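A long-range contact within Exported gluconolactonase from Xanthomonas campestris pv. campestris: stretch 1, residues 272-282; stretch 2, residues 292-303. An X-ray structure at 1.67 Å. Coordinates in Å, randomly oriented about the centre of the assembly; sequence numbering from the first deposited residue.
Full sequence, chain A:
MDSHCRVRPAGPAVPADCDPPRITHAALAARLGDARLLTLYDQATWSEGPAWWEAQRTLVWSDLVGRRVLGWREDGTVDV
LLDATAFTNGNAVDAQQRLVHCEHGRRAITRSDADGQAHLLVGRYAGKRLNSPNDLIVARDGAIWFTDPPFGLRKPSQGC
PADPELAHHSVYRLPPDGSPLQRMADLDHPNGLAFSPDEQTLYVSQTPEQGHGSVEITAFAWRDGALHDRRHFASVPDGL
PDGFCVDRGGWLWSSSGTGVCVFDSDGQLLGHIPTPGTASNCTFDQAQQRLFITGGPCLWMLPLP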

ATOM      1  N   HIS A 272      -5.139 -19.620 -23.167  1.00 20.11           N
ATOM      2  CA  HIS A 272      -4.552 -18.833 -22.092  1.00 20.74           C
ATOM      3  C   HIS A 272      -4.063 -17.476 -22.592  1.00 22.42           C
ATOM      4  O   HIS A 272      -3.490 -17.369 -23.683  1.00 23.43           O
ATOM      5  N   ILE A 273      -4.308 -16.439 -21.794  1.00 18.92           N
ATOM      6  CA  ILE A 273      -3.883 -15.082 -22.126  1.00 19.04           C
ATOM      7  C   ILE A 273      -2.812 -14.672 -21.119  1.00 19.80           C
ATOM      8  O   ILE A 273      -3.119 -14.272 -19.993  1.00 18.50           O
ATOM      9  N   PRO A 274      -1.531 -14.782 -21.505  1.00 18.21           N
ATOM     10  CA  PRO A 274      -0.451 -14.411 -20.591  1.00 18.89           C
ATOM     11  C   PRO A 274      -0.516 -12.961 -20.137  1.00 20.40           C
ATOM     12  O   PRO A 274      -0.939 -12.082 -20.887  1.00 19.55           O
ATOM     13  N   THR A 275      -0.101 -12.728 -18.897  1.00 19.13           N
ATOM     14  CA  THR A 275      -0.051 -11.389 -18.329  1.00 20.16           C
ATOM     15  C   THR A 275       1.327 -11.276 -17.675  1.00 20.07           C
ATOM     16  O   THR A 275       1.850 -12.259 -17.151  1.00 20.70           O
ATOM     17  N   PRO A 276       1.933 -10.077 -17.695  1.00 21.13           N
ATOM     18  CA  PRO A 276       3.263  -9.867 -17.106  1.00 21.00           C
ATOM     19  C   PRO A 276       3.486 -10.231 -15.637  1.00 20.73           C
ATOM     20  O   PRO A 276       4.620 -10.462 -15.223  1.00 24.49           O
ATOM     21  N   GLY A 277       2.412 -10.288 -14.858  1.00 22.05           N
ATOM     22  CA  GLY A 277       2.524 -10.649 -13.455  1.00 20.66           C
ATOM     23  C   GLY A 277       1.289 -11.440 -13.069  1.00 19.92           C
ATOM     24  O   GLY A 277       0.418 -11.658 -13.900  1.00 18.79           O
ATOM     25  N   THR A 278       1.204 -11.884 -11.821  1.00 16.64           N
ATOM     26  CA  THR A 278       0.035 -12.638 -11.389  1.00 18.05           C
ATOM     27  C   THR A 278      -1.212 -11.799 -11.648  1.00 15.44           C
ATOM     28  O   THR A 278      -1.183 -10.581 -11.488  1.00 17.99           O
ATOM     29  N   ALA A 279      -2.292 -12.442 -12.075  1.00 14.94           N
ATOM     30  CA  ALA A 279      -3.542 -11.737 -12.323  1.00 15.72           C
ATOM     31  C   ALA A 279      -4.490 -12.048 -11.170  1.00 15.17           C
ATOM     32  O   ALA A 279      -4.619 -13.200 -10.762  1.00 15.28           O
ATOM     33  N   SER A 280      -5.162 -11.023 -10.661  1.00 14.09           N
ATOM     34  CA  SER A 280      -6.077 -11.194  -9.533  1.00 12.12           C
ATOM     35  C   SER A 280      -7.557 -11.241  -9.889  1.00 12.66           C
ATOM     36  O   SER A 280      -8.357 -11.811  -9.148  1.00 11.52           O
ATOM     37  N   ASN A 281      -7.933 -10.647 -11.016  1.00 10.74           N
ATOM     38  CA  ASN A 281      -9.343 -10.607 -11.382  1.00 10.66           C
ATOM     39  C   ASN A 281      -9.477 -10.111 -12.820  1.00 12.57           C
ATOM     40  O   ASN A 281      -8.499  -9.690 -13.437  1.00 13.15           O
ATOM     41  N   CYS A 282     -10.687 -10.180 -13.357  1.00 12.31           N
ATOM     42  CA  CYS A 282     -10.934  -9.689 -14.705  1.00 15.07           C
ATOM     43  C   CYS A 282     -12.418  -9.475 -14.927  1.00 15.66           C
ATOM     44  O   CYS A 282     -13.252 -10.010 -14.190  1.00 14.64           O
ATOM     45  N   PHE A 292     -10.765  -6.459 -19.244  1.00 14.80           N
ATOM     46  CA  PHE A 292      -9.916  -5.761 -18.286  1.00 15.37           C
ATOM     47  C   PHE A 292      -9.390  -6.785 -17.275  1.00 16.74           C
ATOM     48  O   PHE A 292     -10.143  -7.634 -16.786  1.00 15.53           O
ATOM     49  N   ILE A 293      -8.099  -6.695 -16.966  1.00 14.89           N
ATOM     50  CA  ILE A 293      -7.462  -7.625 -16.034  1.00 14.39           C
ATOM     51  C   ILE A 293      -6.656  -6.874 -14.977  1.00 14.96           C
ATOM     52  O   ILE A 293      -5.893  -5.969 -15.303  1.00 13.20           O
ATOM     53  N   THR A 294      -6.833  -7.245 -13.709  1.00 13.74           N
ATOM     54  CA  THR A 294      -6.091  -6.606 -12.621  1.00 12.58           C
ATOM     55  C   THR A 294      -5.010  -7.552 -12.114  1.00 14.00           C
ATOM     56  O   THR A 294      -5.162  -8.772 -12.182  1.00 12.64           O
ATOM     57  N   GLY A 295      -3.922  -6.985 -11.602  1.00 14.17           N
ATOM     58  CA  GLY A 295      -2.841  -7.804 -11.081  1.00 13.73           C
ATOM     59  C   GLY A 295      -1.739  -6.932 -10.521  1.00 14.31           C
ATOM     60  O   GLY A 295      -1.124  -6.155 -11.250  1.00 13.47           O
ATOM     61  N   GLY A 296      -1.489  -7.045  -9.220  1.00 12.35           N
ATOM     62  CA  GLY A 296      -0.451  -6.235  -8.610  1.00 13.14           C
ATOM     63  C   GLY A 296      -0.596  -4.749  -8.890  1.00 13.86           C
ATOM     64  O   GLY A 296      -1.680  -4.182  -8.772  1.00 11.96           O
ATOM     65  N   PRO A 297       0.491  -4.084  -9.287  1.00 12.97           N
ATOM     66  CA  PRO A 297       0.429  -2.648  -9.569  1.00 13.04           C
ATOM     67  C   PRO A 297      -0.371  -2.287 -10.820  1.00 15.83           C
ATOM     68  O   PRO A 297      -0.627  -1.109 -11.072  1.00 14.30           O
ATOM     69  N   CYS A 298      -0.802  -3.295 -11.570  1.00 14.27           N
ATOM     70  CA  CYS A 298      -1.459  -3.043 -12.847  1.00 17.40           C
ATOM     71  C   CYS A 298      -2.926  -3.295 -13.135  1.00 17.00           C
ATOM     72  O   CYS A 298      -3.599  -4.102 -12.498  1.00 16.28           O
ATOM     73  N   LEU A 299      -3.376  -2.597 -14.175  1.00 16.56           N
ATOM     74  CA  LEU A 299      -4.709  -2.743 -14.739  1.00 16.13           C
ATOM     75  C   LEU A 299      -4.350  -2.937 -16.217  1.00 17.80           C
ATOM     76  O   LEU A 299      -3.807  -2.029 -16.853  1.00 16.86           O
ATOM     77  N   TRP A 300      -4.603  -4.128 -16.745  1.00 14.43           N
ATOM     78  CA  TRP A 300      -4.301  -4.411 -18.147  1.00 16.57           C
ATOM     79  C   TRP A 300      -5.603  -4.491 -18.933  1.00 16.51           C
ATOM     80  O   TRP A 300      -6.682  -4.615 -18.356  1.00 15.87           O
ATOM     81  N   MET A 301      -5.508  -4.424 -20.257  1.00 14.84           N
ATOM     82  CA  MET A 301      -6.705  -4.520 -21.082  1.00 14.96           C
ATOM     83  C   MET A 301      -6.409  -5.199 -22.409  1.00 16.66           C
ATOM     84  O   MET A 301      -5.362  -4.973 -23.013  1.00 15.59           O
ATOM     85  N   LEU A 302      -7.338  -6.044 -22.845  1.00 16.43           N
ATOM     86  CA  LEU A 302      -7.207  -6.765 -24.105  1.00 16.49           C
ATOM     87  C   LEU A 302      -8.373  -6.357 -25.001  1.00 17.75           C
ATOM     88  O   LEU A 302      -9.517  -6.757 -24.774  1.00 16.12           O
ATOM     89  N   PRO A 303      -8.094  -5.559 -26.041  1.00 18.72           N
ATOM     90  CA  PRO A 303      -9.137  -5.104 -26.961  1.00 19.64           C
ATOM     91  C   PRO A 303      -9.425  -6.131 -28.050  1.00 19.51           C
ATOM     92  O   PRO A 303      -8.562  -6.447 -28.864  1.00 21.26           O
TER

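The apolar centre of the contact is the indole of Trp 300, which loses more area to the other stretch, 76 Å², than any other residue of the pair. Its CA-to-CB bond points toward stretch 1, and chi1 of -59° (m) with chi2 of -67° lays the ring beneath the loop that begins at Thr 275. Two CH-pi contacts cover one face. Thr 275 CB stands 4.2 Å from the centroid of the six-membered ring of Trp 300, 21° off the normal, and Pro 276 CD stands 4.2 Å from the centroid of its five-membered ring, 27° off the normal. The proline ring, C-gamma endo, also brings Pro 276 CG to 3.5 Å from Trp 300 CZ2. Thr 275 is a t rotamer (chi1 180°); its OG1 is buried by the contact without a polar partner in the model, and its modelled approach to the indole is too short to carry any interpretation.

Near the plane of the same ring lie Thr 278 O, 3.8 Å from Trp 300 CH2, and Ala 279 CA, 4.4 Å from Trp 300 CZ3. The methyl of Ala 279 links this ring to the next apolar side chain, with Ala 279 CB 3.8 Å from Ile 293 CG2. Ile 293 (m, t) shares a sheet face with Cys 282 (p), where Ile 293 CG1 and Cys 282 CB are 4.1 Å apart. A separate apolar contact joins Ile 273 (m, t) and Leu 302 (t, p): both CA-to-CB bonds point toward the opposing stretch, and although the CA atoms are 9.2 Å apart, Ile 273 CD1 reaches within 3.6 Å of Leu 302 CD2.

Gly 295 keeps the backbones close. An ideal CB there would lie 2.3 Å from Thr 278 O, a clash; without one, Gly 295 CA approaches Thr 278 O to 3.3 Å in a CA-H...O contact.

The polar edge gathers around Thr 294, a p rotamer (chi1 49°) on the sheet face it shares with Asn 281. Two backbone hydrogen bonds fix the register: Ser 280 N to Thr 294 O, 2.7 Å at 160°, and Thr 294 N to Asn 281 O, 3.0 Å at 165°. Ser 280 is also p (chi1 68°), which places Ser 280 OG 2.9 Å from Thr 294 OG1, within hydrogen-bonding distance. The end of the Asn 281 side chain (chi1 -147°, between wells) leads away from stretch 2, and its OD1 accepts a 2.8 Å hydrogen bond from Cys 282 N.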

ATOM      1  CB  HIS A 272      -3.401 -19.642 -21.482  1.00 21.36           C
ATOM      2  CG  HIS A 272      -2.689 -18.956 -20.360  1.00 22.14           C
ATOM      3  ND1 HIS A 272      -1.517 -18.256 -20.542  1.00 21.27           N
ATOM      4  CD2 HIS A 272      -2.964 -18.893 -19.035  1.00 21.66           C
ATOM      5  CE1 HIS A 272      -1.098 -17.792 -19.377  1.00 23.37           C
ATOM      6  NE2 HIS A 272      -1.958 -18.164 -18.446  1.00 22.77           N
ATOM      7  CB  ILE A 273      -5.068 -14.086 -22.050  1.00 19.63           C
ATOM      8  CG1 ILE A 273      -6.112 -14.449 -23.107  1.00 21.09           C
ATOM      9  CG2 ILE A 273      -4.566 -12.654 -22.256  1.00 19.50           C
ATOM     10  CD1 ILE A 273      -7.426 -13.702 -22.982  1.00 23.06           C
ATOM     11  CB  PRO A 274       0.808 -14.685 -21.413  1.00 21.55           C
ATOM     12  CG  PRO A 274       0.386 -15.795 -22.318  1.00 20.94           C
ATOM     13  CD  PRO A 274      -0.987 -15.346 -22.752  1.00 20.23           C
ATOM     14  CB  THR A 275      -1.152 -11.175 -17.282  1.00 20.73           C
ATOM     15  OG1 THR A 275      -1.046  -9.851 -16.756  1.00 28.42           O
ATOM     16  CG2 THR A 275      -1.018 -12.166 -16.158  1.00 15.28           C
ATOM     17  CB  PRO A 276       3.561  -8.393 -17.414  1.00 21.84           C
ATOM     18  CG  PRO A 276       2.221  -7.780 -17.660  1.00 20.81           C
ATOM     19  CD  PRO A 276       1.439  -8.856 -18.353  1.00 20.60           C
ATOM     20  CB  THR A 278       0.112 -12.967  -9.884  1.00 20.09           C
ATOM     21  OG1 THR A 278       1.238 -13.821  -9.644  1.00 19.98           O
ATOM     22  CG2 THR A 278      -1.164 -13.664  -9.418  1.00 19.62           C
ATOM     23  CB  ALA A 279      -4.158 -12.181 -13.645  1.00 14.17           C
ATOM     24  CB  SER A 280      -5.869 -10.061  -8.526  1.00 12.62           C
ATOM     25  OG  SER A 280      -6.294  -8.819  -9.085  1.00 12.90           O
ATOM     26  CB  ASN A 281     -10.072  -9.635 -10.442  1.00 12.26           C
ATOM     27  CG  ASN A 281     -11.500 -10.048 -10.149  1.00 11.34           C
ATOM     28  OD1 ASN A 281     -12.239 -10.438 -11.043  1.00 13.64           O
ATOM     29  ND2 ASN A 281     -11.899  -9.947  -8.880  1.00 14.10           N
ATOM     30  CB  CYS A 282     -10.358 -10.642 -15.766  1.00 16.80           C
ATOM     31  SG  CYS A 282     -11.042 -12.330 -15.813  1.00 16.60           S
ATOM     32  CB  PHE A 292     -10.719  -4.675 -17.568  1.00 14.80           C
ATOM     33  CG  PHE A 292     -11.204  -3.579 -18.477  1.00 16.26           C
ATOM     34  CD1 PHE A 292     -10.430  -2.445 -18.691  1.00 14.38           C
ATOM     35  CD2 PHE A 292     -12.427  -3.690 -19.132  1.00 17.71           C
ATOM     36  CE1 PHE A 292     -10.867  -1.430 -19.546  1.00 16.12           C
ATOM     37  CE2 PHE A 292     -12.874  -2.681 -19.989  1.00 17.23           C
ATOM     38  CZ  PHE A 292     -12.089  -1.550 -20.193  1.00 15.93           C
ATOM     39  CB  ILE A 293      -6.496  -8.563 -16.782  1.00 13.88           C
ATOM     40  CG1 ILE A 293      -7.195  -9.188 -17.992  1.00 13.54           C
ATOM     41  CG2 ILE A 293      -5.988  -9.651 -15.838  1.00 14.55           C
ATOM     42  CD1 ILE A 293      -6.257  -9.976 -18.881  1.00 15.41           C
ATOM     43  CB  THR A 294      -7.005  -6.245 -11.433  1.00 13.64           C
ATOM     44  OG1 THR A 294      -7.804  -7.382 -11.078  1.00 12.72           O
ATOM     45  CG2 THR A 294      -7.907  -5.070 -11.787  1.00 12.58           C
ATOM     46  CB  PRO A 297       1.902  -2.266  -9.739  1.00 16.33           C
ATOM     47  CG  PRO A 297       2.645  -3.331  -8.988  1.00 17.12           C
ATOM     48  CD  PRO A 297       1.878  -4.573  -9.351  1.00 14.85           C
ATOM     49  CB  CYS A 298      -0.701  -3.790 -13.944  1.00 20.40           C
ATOM     50  SG  CYS A 298       1.085  -3.636 -13.894  1.00 15.17           S
ATOM     51  CB  LEU A 299      -5.544  -1.472 -14.573  1.00 17.87           C
ATOM     52  CG  LEU A 299      -7.075  -1.579 -14.666  1.00 22.87           C
ATOM     53  CD1 LEU A 299      -7.588  -0.475 -15.567  1.00 17.35           C
ATOM     54  CD2 LEU A 299      -7.531  -2.937 -15.178  1.00 20.98           C
ATOM     55  CB  TRP A 300      -3.563  -5.742 -18.278  1.00 16.30           C
ATOM     56  CG  TRP A 300      -2.269  -5.828 -17.520  1.00 16.31           C
ATOM     57  CD1 TRP A 300      -1.120  -5.124 -17.761  1.00 16.22           C
ATOM     58  CD2 TRP A 300      -1.979  -6.708 -16.426  1.00 16.45           C
ATOM     59  NE1 TRP A 300      -0.130  -5.519 -16.889  1.00 16.41           N
ATOM     60  CE2 TRP A 300      -0.631  -6.488 -16.058  1.00 15.59           C
ATOM     61  CE3 TRP A 300      -2.726  -7.664 -15.723  1.00 17.69           C
ATOM     62  CZ2 TRP A 300      -0.014  -7.192 -15.018  1.00 16.00           C
ATOM     63  CZ3 TRP A 300      -2.111  -8.365 -14.688  1.00 16.90           C
ATOM     64  CH2 TRP A 300      -0.767  -8.122 -14.348  1.00 16.04           C
ATOM     65  CB  MET A 301      -7.310  -3.132 -21.335  1.00 15.51           C
ATOM     66  CG  MET A 301      -8.659  -3.163 -22.068  1.00 14.99           C
ATOM     67  SD  MET A 301      -8.553  -2.991 -23.895  1.00  9.56           S
ATOM     68  CE  MET A 301      -8.216  -1.234 -24.000  1.00 19.94           C
ATOM     69  CB  LEU A 302      -7.246  -8.277 -23.862  1.00 18.47           C
ATOM     70  CG  LEU A 302      -6.892  -9.153 -25.068  1.00 18.52           C
ATOM     71  CD1 LEU A 302      -5.442  -8.918 -25.449  1.00 18.58           C
ATOM     72  CD2 LEU A 302      -7.117 -10.622 -24.733  1.00 19.64           C
ATOM     73  CB  PRO A 303      -8.549  -3.815 -27.510  1.00 20.06           C
ATOM     74  CG  PRO A 303      -7.103  -4.173 -27.652  1.00 18.49           C
ATOM     75  CD  PRO A 303      -6.790  -4.954 -26.380  1.00 19.35           C
TER